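Local coordinates for protein nigritoxine (Vibrio nigripulchritudo, PDB 5M41) that acts as a bacterial protein toxin against crustaceans and insects, built on a new fold, at residues S603-T608 against N638-K643; Y609-K614 against G727-N732; T672-A677 against F689-I694; Y721-M726 against L737-L742. All coordinates share one frame; numbering follows the deposited sequence.

Contact 1. Residues S603-T608 against N638-K643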
loop_
_atom_site.group_PDB
_atom_site.type_symbol
_atom_site.label_atom_id
_atom_site.label_comp_id
_atom_site.label_asym_id
_atom_site.label_seq_id
_atom_site.Cartn_x
_atom_site.Cartn_y
_atom_site.Cartn_z
ATOM N N SER A 603 2.212 8.595 -34.892
ATOM C CA SER A 603 1.662 9.874 -34.447
ATOM C C SER A 603 0.370 9.758 -33.666
ATOM O O SER A 603 0.307 10.182 -32.515
ATOM C CB SER A 603 1.449 10.786 -35.652
ATOM O OG SER A 603 2.685 11.025 -36.287
ATOM N N ASN A 604 -0.650 9.173 -34.287
ATOM C CA ASN A 604 -1.978 9.143 -33.694
ATOM C C ASN A 604 -2.069 8.164 -32.537
ATOM O O ASN A 604 -2.809 8.415 -31.573
ATOM C CB ASN A 604 -3.069 8.887 -34.752
ATOM C CG ASN A 604 -3.292 10.092 -35.667
ATOM O OD1 ASN A 604 -3.287 11.239 -35.225
ATOM N ND2 ASN A 604 -3.489 9.831 -36.948
ATOM N N ALA A 605 -1.300 7.075 -32.606
ATOM C CA ALA A 605 -1.319 6.099 -31.513
ATOM C C ALA A 605 -0.744 6.808 -30.288
ATOM O O ALA A 605 -1.335 6.748 -29.209
ATOM C CB ALA A 605 -0.514 4.846 -31.850
ATOM N N PHE A 606 0.390 7.489 -30.499
ATOM C CA PHE A 606 1.078 8.228 -29.446
ATOM C C PHE A 606 0.168 9.343 -28.933
ATOM O O PHE A 606 -0.046 9.465 -27.730
ATOM C CB PHE A 606 2.420 8.801 -29.958
ATOM C CG PHE A 606 3.229 9.530 -28.892
ATOM C CD1 PHE A 606 3.942 8.819 -27.906
ATOM C CD2 PHE A 606 3.283 10.926 -28.868
ATOM C CE1 PHE A 606 4.688 9.484 -26.933
ATOM C CE2 PHE A 606 4.032 11.592 -27.897
ATOM C CZ PHE A 606 4.736 10.878 -26.933
ATOM N N LEU A 607 -0.396 10.120 -29.862
ATOM C CA LEU A 607 -1.298 11.227 -29.506
ATOM C C LEU A 607 -2.451 10.734 -28.624
ATOM O O LEU A 607 -2.727 11.326 -27.569
ATOM C CB LEU A 607 -1.847 11.960 -30.757
ATOM C CG LEU A 607 -2.899 13.059 -30.537
ATOM C CD1 LEU A 607 -2.382 14.154 -29.593
ATOM C CD2 LEU A 607 -3.412 13.654 -31.854
ATOM N N THR A 608 -3.103 9.656 -29.053
ATOM C CA THR A 608 -4.270 9.127 -28.350
ATOM C C THR A 608 -3.856 8.654 -26.977
ATOM O O THR A 608 -4.500 8.997 -25.977
ATOM C CB THR A 608 -4.963 7.983 -29.124
ATOM O OG1 THR A 608 -5.462 8.497 -30.366
ATOM C CG2 THR A 608 -6.151 7.430 -28.329
ATOM N N ASN A 638 -4.682 5.615 -38.779
ATOM C CA ASN A 638 -5.866 6.468 -38.826
ATOM C C ASN A 638 -7.108 5.847 -38.181
ATOM O O ASN A 638 -8.212 6.348 -38.340
ATOM C CB ASN A 638 -6.110 6.955 -40.253
ATOM C CG ASN A 638 -4.910 7.720 -40.814
ATOM O OD1 ASN A 638 -4.226 8.458 -40.085
ATOM N ND2 ASN A 638 -4.645 7.545 -42.108
ATOM N N ASP A 639 -6.908 4.786 -37.405
ATOM C CA ASP A 639 -8.022 4.079 -36.758
ATOM C C ASP A 639 -8.044 4.192 -35.228
ATOM O O ASP A 639 -8.761 3.431 -34.563
ATOM C CB ASP A 639 -8.025 2.599 -37.156
ATOM C CG ASP A 639 -8.419 2.365 -38.625
ATOM O OD1 ASP A 639 -9.122 3.197 -39.234
ATOM O OD2 ASP A 639 -8.023 1.323 -39.167
ATOM N N PHE A 640 -7.272 5.126 -34.670
ATOM C CA PHE A 640 -7.328 5.422 -33.224
ATOM C C PHE A 640 -8.396 6.481 -32.941
ATOM O O PHE A 640 -8.831 7.169 -33.860
ATOM C CB PHE A 640 -5.963 5.893 -32.710
ATOM C CG PHE A 640 -4.910 4.824 -32.749
ATOM C CD1 PHE A 640 -4.741 3.958 -31.675
ATOM C CD2 PHE A 640 -4.086 4.686 -33.859
ATOM C CE1 PHE A 640 -3.773 2.966 -31.710
ATOM C CE2 PHE A 640 -3.104 3.696 -33.904
ATOM C CZ PHE A 640 -2.955 2.826 -32.831
ATOM N N ASP A 641 -8.809 6.620 -31.681
ATOM C CA ASP A 641 -9.824 7.619 -31.300
ATOM C C ASP A 641 -9.459 9.014 -31.807
ATOM O O ASP A 641 -10.322 9.782 -32.234
ATOM C CB ASP A 641 -10.013 7.653 -29.783
ATOM C CG ASP A 641 -11.048 8.691 -29.338
ATOM O OD1 ASP A 641 -12.263 8.436 -29.507
ATOM O OD2 ASP A 641 -10.650 9.754 -28.805
ATOM N N LEU A 642 -8.173 9.349 -31.760
ATOM C CA LEU A 642 -7.735 10.616 -32.299
ATOM C C LEU A 642 -7.067 10.377 -33.638
ATOM O O LEU A 642 -6.249 9.457 -33.787
ATOM C CB LEU A 642 -6.818 11.357 -31.317
ATOM C CG LEU A 642 -7.440 11.681 -29.963
ATOM C CD1 LEU A 642 -6.450 12.482 -29.125
ATOM C CD2 LEU A 642 -8.775 12.433 -30.092
ATOM N N LYS A 643 -7.441 11.203 -34.615
ATOM C CA LYS A 643 -6.975 11.037 -35.988
ATOM C C LYS A 643 -6.358 12.332 -36.488
ATOM O O LYS A 643 -6.105 12.488 -37.679
ATOM C CB LYS A 643 -8.138 10.619 -36.886
ATOM C CG LYS A 643 -9.048 9.562 -36.272
ATOM C CD LYS A 643 -10.081 9.078 -37.278
ATOM C CE LYS A 643 -10.534 7.646 -37.005
ATOM N NZ LYS A 643 -10.934 7.400 -35.601
#
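T608 carries the polar link between helix 603-614 and the loop segment 638-643. Its OG1 lies anti to its own carbonyl carbon (chi1 -63°) and accepts the N-H of L642 at 3.2 Å from L642 N, with an N-H...O angle of 146°. The same hydroxyl is held from behind, since OG1 donates to N604 O one turn earlier at 2.9 Å, and that carbonyl also receives T608 N. The loop backbone is therefore tied to a hydroxyl whose rotation is already fixed by the helix.

Next to it, F640 lays one ring face over A605 in a CH-pi contact. The methyl CB stands 3.7 Å from the F640 ring centroid, 27° off the normal and shifted toward the rim, so that F640 CZ comes to 3.3 Å from A605 CB. On the other flank L642 crosses L607 at about a right angle, with L642 CD1 3.9 Å from L607 CG. N604 presses its CB against L642 O at 3.4 Å, while its amide nitrogen bonds to the carbonyls of I645 and K637 and so holds the chain on either side of residues 638-643. K643 NZ reaches back to F640 O at 2.7 Å, a bond within the loop.

K632 of helix 625-632 touches both A605 and F640, and W628 of that helix packs on T608. The loop runs from helix 625-632 to strand 649-652, which pairs with strand 594-601 just before helix 603-614; F606 and L607 face helix 719-731.

Contact 2. Residues Y609-K614 against G727-N732; sequences YIEGKK and GQVLTN
K614 NZ is gripped by three hydrogen-bond acceptors at the point where two nearly parallel helices, 603-614 and 719-731, lie side by side. Their local axes pass 10.2 Å apart at 14°. Within its own helix K614 NZ bonds to E611 OE2 at 2.8 Å, a salt bridge across three residues that uses the syn lone pair of the carboxylate. From the neighbouring helix end K614 NZ takes V729 O at 2.9 Å, approached from well above the carbonyl plane, and N732 OD1 at 2.6 Å. Lysine and asparagine meet tip to tip; N732, with positive phi, has just left the helix. A bend at chi3 (56°) turns the K614 chain toward these oxygens. Carbonyl, amide oxygen and carboxylate together would be expected to keep the lysine protonated.

E611 also reaches across: its OE1 accepts a weak bond from Q728 NE2 at 3.2 Å, with carboxylate and amide planes 62° apart. L642 packs on E611. Toward the buried side the contact turns apolar, with L607 lying against V729 and I610 against I694 of helix 688-704. There I610 CG2 sits astride the valine branch, 3.9 Å from both V729 CG1 and V729 CG2.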
loop_
_atom_site.group_PDB
_atom_site.type_symbol
_atom_site.label_atom_id
_atom_site.label_comp_id
_atom_site.label_asym_id
_atom_site.label_seq_id
_atom_site.Cartn_x
_atom_site.Cartn_y
_atom_site.Cartn_z
ATOM N N TYR A 609 -2.776 7.886 -26.920
ATOM C CA TYR A 609 -2.351 7.361 -25.622
ATOM C C TYR A 609 -2.031 8.495 -24.648
ATOM O O TYR A 609 -2.517 8.490 -23.523
ATOM C CB TYR A 609 -1.204 6.349 -25.735
ATOM C CG TYR A 609 -0.717 5.866 -24.384
ATOM C CD1 TYR A 609 -1.404 4.867 -23.684
ATOM C CD2 TYR A 609 0.410 6.431 -23.789
ATOM C CE1 TYR A 609 -0.972 4.437 -22.437
ATOM C CE2 TYR A 609 0.856 6.010 -22.540
ATOM C CZ TYR A 609 0.164 5.009 -21.871
ATOM O OH TYR A 609 0.606 4.584 -20.627
ATOM N N ILE A 610 -1.254 9.473 -25.090
ATOM C CA ILE A 610 -0.821 10.551 -24.218
ATOM C C ILE A 610 -2.008 11.420 -23.757
ATOM O O ILE A 610 -2.109 11.747 -22.559
ATOM C CB ILE A 610 0.317 11.377 -24.864
ATOM C CG1 ILE A 610 1.584 10.515 -24.979
ATOM C CG2 ILE A 610 0.623 12.658 -24.070
ATOM C CD1 ILE A 610 2.190 10.062 -23.652
ATOM N N GLU A 611 -2.915 11.759 -24.676
ATOM C CA GLU A 611 -4.129 12.496 -24.311
ATOM C C GLU A 611 -4.943 11.722 -23.274
ATOM O O GLU A 611 -5.485 12.309 -22.352
ATOM C CB GLU A 611 -4.970 12.840 -25.543
ATOM C CG GLU A 611 -4.275 13.820 -26.482
ATOM C CD GLU A 611 -4.079 15.191 -25.849
ATOM O OE1 GLU A 611 -5.069 15.751 -25.363
ATOM O OE2 GLU A 611 -2.948 15.716 -25.837
ATOM N N GLY A 612 -4.980 10.400 -23.400
ATOM C CA GLY A 612 -5.637 9.564 -22.412
ATOM C C GLY A 612 -4.943 9.640 -21.064
ATOM O O GLY A 612 -5.589 9.886 -20.035
ATOM N N LYS A 613 -3.629 9.419 -21.066
ATOM C CA LYS A 613 -2.828 9.501 -19.847
ATOM C C LYS A 613 -2.822 10.906 -19.233
ATOM O O LYS A 613 -2.709 11.036 -18.015
ATOM C CB LYS A 613 -1.402 9.038 -20.092
ATOM C CG LYS A 613 -1.261 7.533 -20.215
ATOM C CD LYS A 613 -1.719 6.807 -18.955
ATOM C CE LYS A 613 -0.585 6.580 -17.974
ATOM N NZ LYS A 613 -0.946 5.539 -16.974
ATOM N N LYS A 614 -2.942 11.941 -20.070
ATOM C CA LYS A 614 -2.972 13.343 -19.600
ATOM C C LYS A 614 -4.131 13.654 -18.660
ATOM O O LYS A 614 -4.006 14.523 -17.814
ATOM C CB LYS A 614 -3.032 14.329 -20.769
ATOM C CG LYS A 614 -1.677 14.731 -21.299
ATOM C CD LYS A 614 -1.780 15.464 -22.632
ATOM C CE LYS A 614 -2.688 16.700 -22.583
ATOM N NZ LYS A 614 -2.419 17.545 -23.787
ATOM N N GLY A 727 2.278 20.582 -29.985
ATOM C CA GLY A 727 1.379 21.672 -29.629
ATOM C C GLY A 727 0.207 21.151 -28.832
ATOM O O GLY A 727 -0.145 21.721 -27.781
ATOM N N GLN A 728 -0.372 20.044 -29.308
ATOM C CA GLN A 728 -1.523 19.442 -28.663
ATOM C C GLN A 728 -1.122 18.768 -27.347
ATOM O O GLN A 728 -1.737 19.011 -26.289
ATOM C CB GLN A 728 -2.255 18.444 -29.590
ATOM C CG GLN A 728 -3.444 17.737 -28.915
ATOM C CD GLN A 728 -4.495 18.711 -28.372
ATOM O OE1 GLN A 728 -4.675 19.784 -28.912
ATOM N NE2 GLN A 728 -5.166 18.340 -27.291
ATOM N N VAL A 729 -0.088 17.932 -27.425
ATOM C CA VAL A 729 0.340 17.131 -26.293
ATOM C C VAL A 729 0.809 18.060 -25.160
ATOM O O VAL A 729 0.445 17.887 -23.991
ATOM C CB VAL A 729 1.430 16.120 -26.749
ATOM C CG1 VAL A 729 2.374 15.764 -25.638
ATOM C CG2 VAL A 729 0.787 14.863 -27.342
ATOM N N LEU A 730 1.592 19.063 -25.508
ATOM C CA LEU A 730 2.193 19.897 -24.491
ATOM C C LEU A 730 1.329 21.057 -24.031
ATOM O O LEU A 730 1.469 21.488 -22.886
ATOM C CB LEU A 730 3.560 20.411 -24.933
ATOM C CG LEU A 730 4.579 19.336 -25.326
ATOM C CD1 LEU A 730 5.815 19.960 -25.939
ATOM C CD2 LEU A 730 4.955 18.449 -24.137
ATOM N N THR A 731 0.458 21.572 -24.902
ATOM C CA THR A 731 -0.287 22.802 -24.578
ATOM C C THR A 731 -1.788 22.736 -24.861
ATOM O O THR A 731 -2.468 23.764 -24.827
ATOM C CB THR A 731 0.306 24.055 -25.278
ATOM O OG1 THR A 731 -0.099 24.093 -26.656
ATOM C CG2 THR A 731 1.857 24.097 -25.192
ATOM N N ASN A 732 -2.307 21.542 -25.150
ATOM C CA ASN A 732 -3.713 21.382 -25.547
ATOM C C ASN A 732 -4.071 22.239 -26.764
ATOM O O ASN A 732 -5.208 22.649 -26.916
ATOM C CB ASN A 732 -4.674 21.681 -24.376
ATOM C CG ASN A 732 -4.513 20.713 -23.219
ATOM O OD1 ASN A 732 -3.965 19.621 -23.365
ATOM N ND2 ASN A 732 -4.981 21.118 -22.058
#

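Contact 3. Residues T672-A677 against F689-I694; sequences TVVENA and FALNNI
L691 points its branched end at the last turn of helix 667-676, where V674 and L691 cross obliquely. The two helices form an antiparallel hairpin: 667-676 runs out, an 11-residue connection follows, and 688-704 returns, the local axes 170° apart and 10.0 Å from each other. L691 CG is anti to the backbone N (chi1 -165°), which carries the branched end toward helix 667-676. The two methyls do not bury themselves between side chains so much as lie mainly against the carbonyl oxygens of the last turn. L691 CD1 is 3.7 Å from V674 O, and L691 CD2 is 3.5 Å from E675 O. The second methyl also meets A677, whose CB lies 4.2 Å from L691 CD2; A677 takes positive phi as the chain leaves the helix, and its methyl points toward the partner.

No hydrogen bond crosses, and the contact is thin and apolar, although buried. V674 is also covered by F606 of helix 603-614, and I694 by Y609 and I610 of the same helix. V674 joins through one branch, CG1. L691 and I694, one turn apart on helix 688-704, both meet this valine methyl: V674 CG1 lies 4.2 Å from L691 CD1 and 4.3 Å from I694 CG2.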
loop_
_atom_site.group_PDB
_atom_site.type_symbol
_atom_site.label_atom_id
_atom_site.label_comp_id
_atom_site.label_asym_id
_atom_site.label_seq_id
_atom_site.Cartn_x
_atom_site.Cartn_y
_atom_site.Cartn_z
ATOM N N THR A 672 13.868 14.102 -24.802
ATOM C CA THR A 672 14.113 14.962 -23.626
ATOM C C THR A 672 12.816 15.637 -23.160
ATOM O O THR A 672 12.491 15.616 -21.991
ATOM C CB THR A 672 15.188 16.020 -23.924
ATOM O OG1 THR A 672 16.407 15.355 -24.285
ATOM C CG2 THR A 672 15.438 16.932 -22.697
ATOM N N VAL A 673 12.051 16.204 -24.084
ATOM C CA VAL A 673 10.804 16.860 -23.701
ATOM C C VAL A 673 9.779 15.825 -23.208
ATOM O O VAL A 673 9.165 15.993 -22.145
ATOM C CB VAL A 673 10.279 17.788 -24.823
ATOM C CG1 VAL A 673 8.866 18.271 -24.537
ATOM C CG2 VAL A 673 11.196 19.007 -24.945
ATOM N N VAL A 674 9.644 14.716 -23.931
ATOM C CA VAL A 674 8.645 13.709 -23.587
ATOM C C VAL A 674 8.873 13.175 -22.171
ATOM O O VAL A 674 7.930 13.048 -21.381
ATOM C CB VAL A 674 8.657 12.544 -24.614
ATOM C CG1 VAL A 674 7.955 11.314 -24.045
ATOM C CG2 VAL A 674 7.993 12.993 -25.905
ATOM N N GLU A 675 10.134 12.850 -21.889
ATOM C CA GLU A 675 10.591 12.350 -20.610
ATOM C C GLU A 675 10.286 13.329 -19.458
ATOM O O GLU A 675 9.858 12.920 -18.396
ATOM C CB GLU A 675 12.095 12.124 -20.692
ATOM C CG GLU A 675 12.706 11.398 -19.513
ATOM C CD GLU A 675 14.184 11.101 -19.729
ATOM O OE1 GLU A 675 14.863 11.930 -20.386
ATOM O OE2 GLU A 675 14.670 10.041 -19.245
ATOM N N ASN A 676 10.499 14.617 -19.690
ATOM C CA ASN A 676 10.141 15.628 -18.704
ATOM C C ASN A 676 8.632 15.837 -18.520
ATOM O O ASN A 676 8.222 16.337 -17.487
ATOM C CB ASN A 676 10.792 16.965 -19.023
ATOM C CG ASN A 676 10.489 18.027 -17.962
ATOM O OD1 ASN A 676 10.947 17.932 -16.811
ATOM N ND2 ASN A 676 9.702 19.032 -18.339
ATOM N N ALA A 677 7.810 15.476 -19.510
ATOM C CA ALA A 677 6.344 15.629 -19.356
ATOM C C ALA A 677 5.935 17.043 -18.824
ATOM O O ALA A 677 5.241 17.148 -17.816
ATOM C CB ALA A 677 5.815 14.548 -18.410
ATOM N N PHE A 689 6.380 4.120 -14.631
ATOM C CA PHE A 689 6.565 2.846 -15.322
ATOM C C PHE A 689 6.214 2.983 -16.806
ATOM O O PHE A 689 6.994 2.564 -17.677
ATOM C CB PHE A 689 5.752 1.744 -14.634
ATOM C CG PHE A 689 5.951 0.361 -15.232
ATOM C CD1 PHE A 689 7.060 -0.412 -14.882
ATOM C CD2 PHE A 689 5.013 -0.170 -16.126
ATOM C CE1 PHE A 689 7.228 -1.698 -15.410
ATOM C CE2 PHE A 689 5.179 -1.445 -16.656
ATOM C CZ PHE A 689 6.287 -2.211 -16.292
ATOM N N ALA A 690 5.060 3.584 -17.096
ATOM C CA ALA A 690 4.641 3.801 -18.461
ATOM C C ALA A 690 5.601 4.710 -19.184
ATOM O O ALA A 690 6.087 4.355 -20.256
ATOM C CB ALA A 690 3.234 4.370 -18.525
ATOM N N LEU A 691 5.887 5.875 -18.590
ATOM C CA LEU A 691 6.771 6.867 -19.230
ATOM C C LEU A 691 8.199 6.364 -19.513
ATOM O O LEU A 691 8.725 6.612 -20.603
ATOM C CB LEU A 691 6.824 8.169 -18.413
ATOM C CG LEU A 691 7.402 9.400 -19.103
ATOM C CD1 LEU A 691 6.685 9.700 -20.414
ATOM C CD2 LEU A 691 7.310 10.597 -18.177
ATOM N N ASN A 692 8.824 5.700 -18.534
ATOM C CA ASN A 692 10.152 5.073 -18.736
ATOM C C ASN A 692 10.158 4.062 -19.907
ATOM O O ASN A 692 11.085 4.046 -20.723
ATOM C CB ASN A 692 10.627 4.360 -17.458
ATOM C CG ASN A 692 10.984 5.334 -16.335
ATOM O OD1 ASN A 692 11.095 6.542 -16.551
ATOM N ND2 ASN A 692 11.148 4.812 -15.120
ATOM N N ASN A 693 9.122 3.215 -19.966
ATOM C CA ASN A 693 8.980 2.263 -21.061
ATOM C C ASN A 693 8.753 2.918 -22.426
ATOM O O ASN A 693 9.247 2.420 -23.422
ATOM C CB ASN A 693 7.897 1.235 -20.751
ATOM C CG ASN A 693 8.404 0.131 -19.860
ATOM O OD1 ASN A 693 9.381 -0.523 -20.179
ATOM N ND2 ASN A 693 7.738 -0.086 -18.743
ATOM N N ILE A 694 8.018 4.037 -22.468
ATOM C CA ILE A 694 7.841 4.800 -23.708
ATOM C C ILE A 694 9.212 5.256 -24.231
ATOM O O ILE A 694 9.534 5.115 -25.427
ATOM C CB ILE A 694 6.930 6.016 -23.477
ATOM C CG1 ILE A 694 5.462 5.587 -23.384
ATOM C CG2 ILE A 694 7.147 7.105 -24.536
ATOM C CD1 ILE A 694 4.539 6.720 -22.991
#

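Contact 4. Residues Y721-M726 against L737-L742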
loop_
_atom_site.group_PDB
_atom_site.type_symbol
_atom_site.label_atom_id
_atom_site.label_comp_id
_atom_site.label_asym_id
_atom_site.label_seq_id
_atom_site.Cartn_x
_atom_site.Cartn_y
_atom_site.Cartn_z
ATOM N N TYR A 721 3.684 17.914 -38.871
ATOM C CA TYR A 721 3.089 16.829 -38.089
ATOM C C TYR A 721 3.626 16.867 -36.668
ATOM O O TYR A 721 2.846 16.790 -35.713
ATOM C CB TYR A 721 3.324 15.450 -38.729
ATOM C CG TYR A 721 2.868 15.317 -40.180
ATOM C CD1 TYR A 721 1.762 16.029 -40.668
ATOM C CD2 TYR A 721 3.546 14.465 -41.055
ATOM C CE1 TYR A 721 1.355 15.902 -41.997
ATOM C CE2 TYR A 721 3.150 14.323 -42.384
ATOM C CZ TYR A 721 2.056 15.039 -42.846
ATOM O OH TYR A 721 1.683 14.904 -44.163
ATOM N N MET A 722 4.944 17.037 -36.541
ATOM C CA MET A 722 5.608 17.137 -35.230
ATOM C C MET A 722 5.137 18.351 -34.402
ATOM O O MET A 722 4.789 18.205 -33.231
ATOM C CB MET A 722 7.137 17.132 -35.386
ATOM C CG MET A 722 7.893 17.220 -34.063
ATOM S SD MET A 722 7.460 15.916 -32.868
ATOM C CE MET A 722 8.589 14.639 -33.423
ATOM N N THR A 723 5.097 19.543 -35.013
ATOM C CA THR A 723 4.676 20.752 -34.287
ATOM C C THR A 723 3.205 20.661 -33.884
ATOM O O THR A 723 2.818 21.141 -32.804
ATOM C CB THR A 723 4.881 22.052 -35.115
ATOM O OG1 THR A 723 4.156 21.953 -36.341
ATOM C CG2 THR A 723 6.366 22.317 -35.416
ATOM N N GLN A 724 2.380 20.065 -34.750
ATOM C CA GLN A 724 0.951 19.866 -34.433
ATOM C C GLN A 724 0.815 18.935 -33.227
ATOM O O GLN A 724 0.125 19.243 -32.249
ATOM C CB GLN A 724 0.176 19.298 -35.641
ATOM C CG GLN A 724 -1.335 19.250 -35.419
ATOM C CD GLN A 724 -2.077 18.349 -36.416
ATOM O OE1 GLN A 724 -1.488 17.829 -37.369
ATOM N NE2 GLN A 724 -3.375 18.144 -36.179
ATOM N N LEU A 725 1.504 17.804 -33.301
ATOM C CA LEU A 725 1.494 16.799 -32.229
ATOM C C LEU A 725 1.905 17.379 -30.880
ATOM O O LEU A 725 1.186 17.228 -29.888
ATOM C CB LEU A 725 2.430 15.635 -32.572
ATOM C CG LEU A 725 2.665 14.582 -31.476
ATOM C CD1 LEU A 725 1.383 13.809 -31.178
ATOM C CD2 LEU A 725 3.730 13.609 -31.950
ATOM N N MET A 726 3.069 18.018 -30.848
ATOM C CA MET A 726 3.605 18.582 -29.603
ATOM C C MET A 726 2.754 19.735 -29.085
ATOM O O MET A 726 2.547 19.851 -27.890
ATOM C CB MET A 726 5.069 19.008 -29.753
ATOM C CG MET A 726 6.026 17.873 -30.071
ATOM S SD MET A 726 6.014 16.574 -28.812
ATOM C CE MET A 726 7.458 16.994 -27.863
ATOM N N LEU A 737 3.647 25.977 -31.702
ATOM C CA LEU A 737 5.056 25.663 -31.457
ATOM C C LEU A 737 5.801 25.479 -32.769
ATOM O O LEU A 737 5.208 25.092 -33.770
ATOM C CB LEU A 737 5.192 24.406 -30.599
ATOM C CG LEU A 737 4.600 24.387 -29.182
ATOM C CD1 LEU A 737 4.801 23.005 -28.563
ATOM C CD2 LEU A 737 5.249 25.467 -28.320
ATOM N N ASN A 738 7.100 25.758 -32.764
ATOM C CA ASN A 738 7.948 25.446 -33.908
ATOM C C ASN A 738 9.127 24.615 -33.427
ATOM O O ASN A 738 9.342 24.479 -32.200
ATOM C CB ASN A 738 8.378 26.709 -34.711
ATOM C CG ASN A 738 9.257 27.670 -33.911
ATOM O OD1 ASN A 738 9.930 27.291 -32.947
ATOM N ND2 ASN A 738 9.271 28.944 -34.342
ATOM N N LEU A 739 9.877 24.064 -34.376
ATOM C CA LEU A 739 10.942 23.115 -34.074
ATOM C C LEU A 739 12.059 23.730 -33.248
ATOM O O LEU A 739 12.597 23.085 -32.346
ATOM C CB LEU A 739 11.515 22.507 -35.365
ATOM C CG LEU A 739 10.645 21.510 -36.140
ATOM C CD1 LEU A 739 11.406 21.088 -37.394
ATOM C CD2 LEU A 739 10.251 20.283 -35.320
ATOM N N GLN A 740 12.404 24.980 -33.547
ATOM C CA GLN A 740 13.443 25.649 -32.803
ATOM C C GLN A 740 12.994 25.815 -31.344
ATOM O O GLN A 740 13.754 25.553 -30.420
ATOM C CB GLN A 740 13.786 27.015 -33.443
ATOM C CG GLN A 740 15.209 27.498 -33.145
ATOM C CD GLN A 740 16.283 26.479 -33.541
ATOM O OE1 GLN A 740 16.563 26.273 -34.724
ATOM N NE2 GLN A 740 16.876 25.824 -32.544
ATOM N N GLY A 741 11.752 26.253 -31.143
ATOM C CA GLY A 741 11.195 26.364 -29.787
ATOM C C GLY A 741 11.256 25.004 -29.093
ATOM O O GLY A 741 11.623 24.916 -27.934
ATOM N N LEU A 742 10.925 23.940 -29.821
ATOM C CA LEU A 742 11.000 22.588 -29.263
ATOM C C LEU A 742 12.440 22.188 -28.928
ATOM O O LEU A 742 12.680 21.597 -27.874
ATOM C CB LEU A 742 10.350 21.567 -30.201
ATOM C CG LEU A 742 8.824 21.681 -30.241
ATOM C CD1 LEU A 742 8.292 20.753 -31.326
ATOM C CD2 LEU A 742 8.192 21.360 -28.891
HETATM O O HOH W 1 1.965 23.894 -32.515
#
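Residues 721-726 are helical throughout, whereas L737 and N738 come in extended before helix 739-751 begins, making a helix-loop-helix with N738 as the N-cap of the second helix. The cap is well formed: N738 OD1 accepts G741 N at 2.8 Å, nearly along the amide C=O axis. The backbones come closest where T723 CA and L737 CA are 5.7 Å apart. There a water spans them, donating to T723 O at 2.9 Å and accepting from L737 N at 2.8 Å, so the link between the two main chains is indirect.

T723 fits beside this bridge. Its OG1 takes the crowded position between backbone N and carbonyl carbon (chi1 58°) and bonds to N720 O of its own helix. That leaves the carbon side to the loop: T723 CB is 3.3 Å from L737 O, and CG2 packs against N738 CA.

Two methionines, one turn apart, form the apolar half. M722 meets L739 at about a right angle, its CG 4.1 Å from L739 CD2. M726, bent at chi2 and chi3, crosses L742 obliquely, with M726 CG 3.9 Å from L742 CD1. Y665 touches M722, L739 and L742, and F670 of helix 667-676 packs on both methionines. L737 CD1 rests against the backbone of M726, 3.9 Å from M726 C.

Helices 603-614 and 719-731 connect three of the four contacts. Contacts 1 and 2 follow one another along the first helix, their centres about 11 Å apart, and L607 bridges them by packing on Q728 and V729. Contacts 2 and 4 divide the second helix, with centres about 13 Å apart, and L730 reaches both L737 and L742. Contact 3, also about 13 Å from contact 2 centre to centre, is nested in the chain between that contact's segments; Y609 and I610 cover I694, and V673 meets L730 and M726. F606 packs on V674, tying contact 1 to contact 3, whose centres are about 18 Å apart. The magnesium bound by V189, E192 and D195 involves none of these segments.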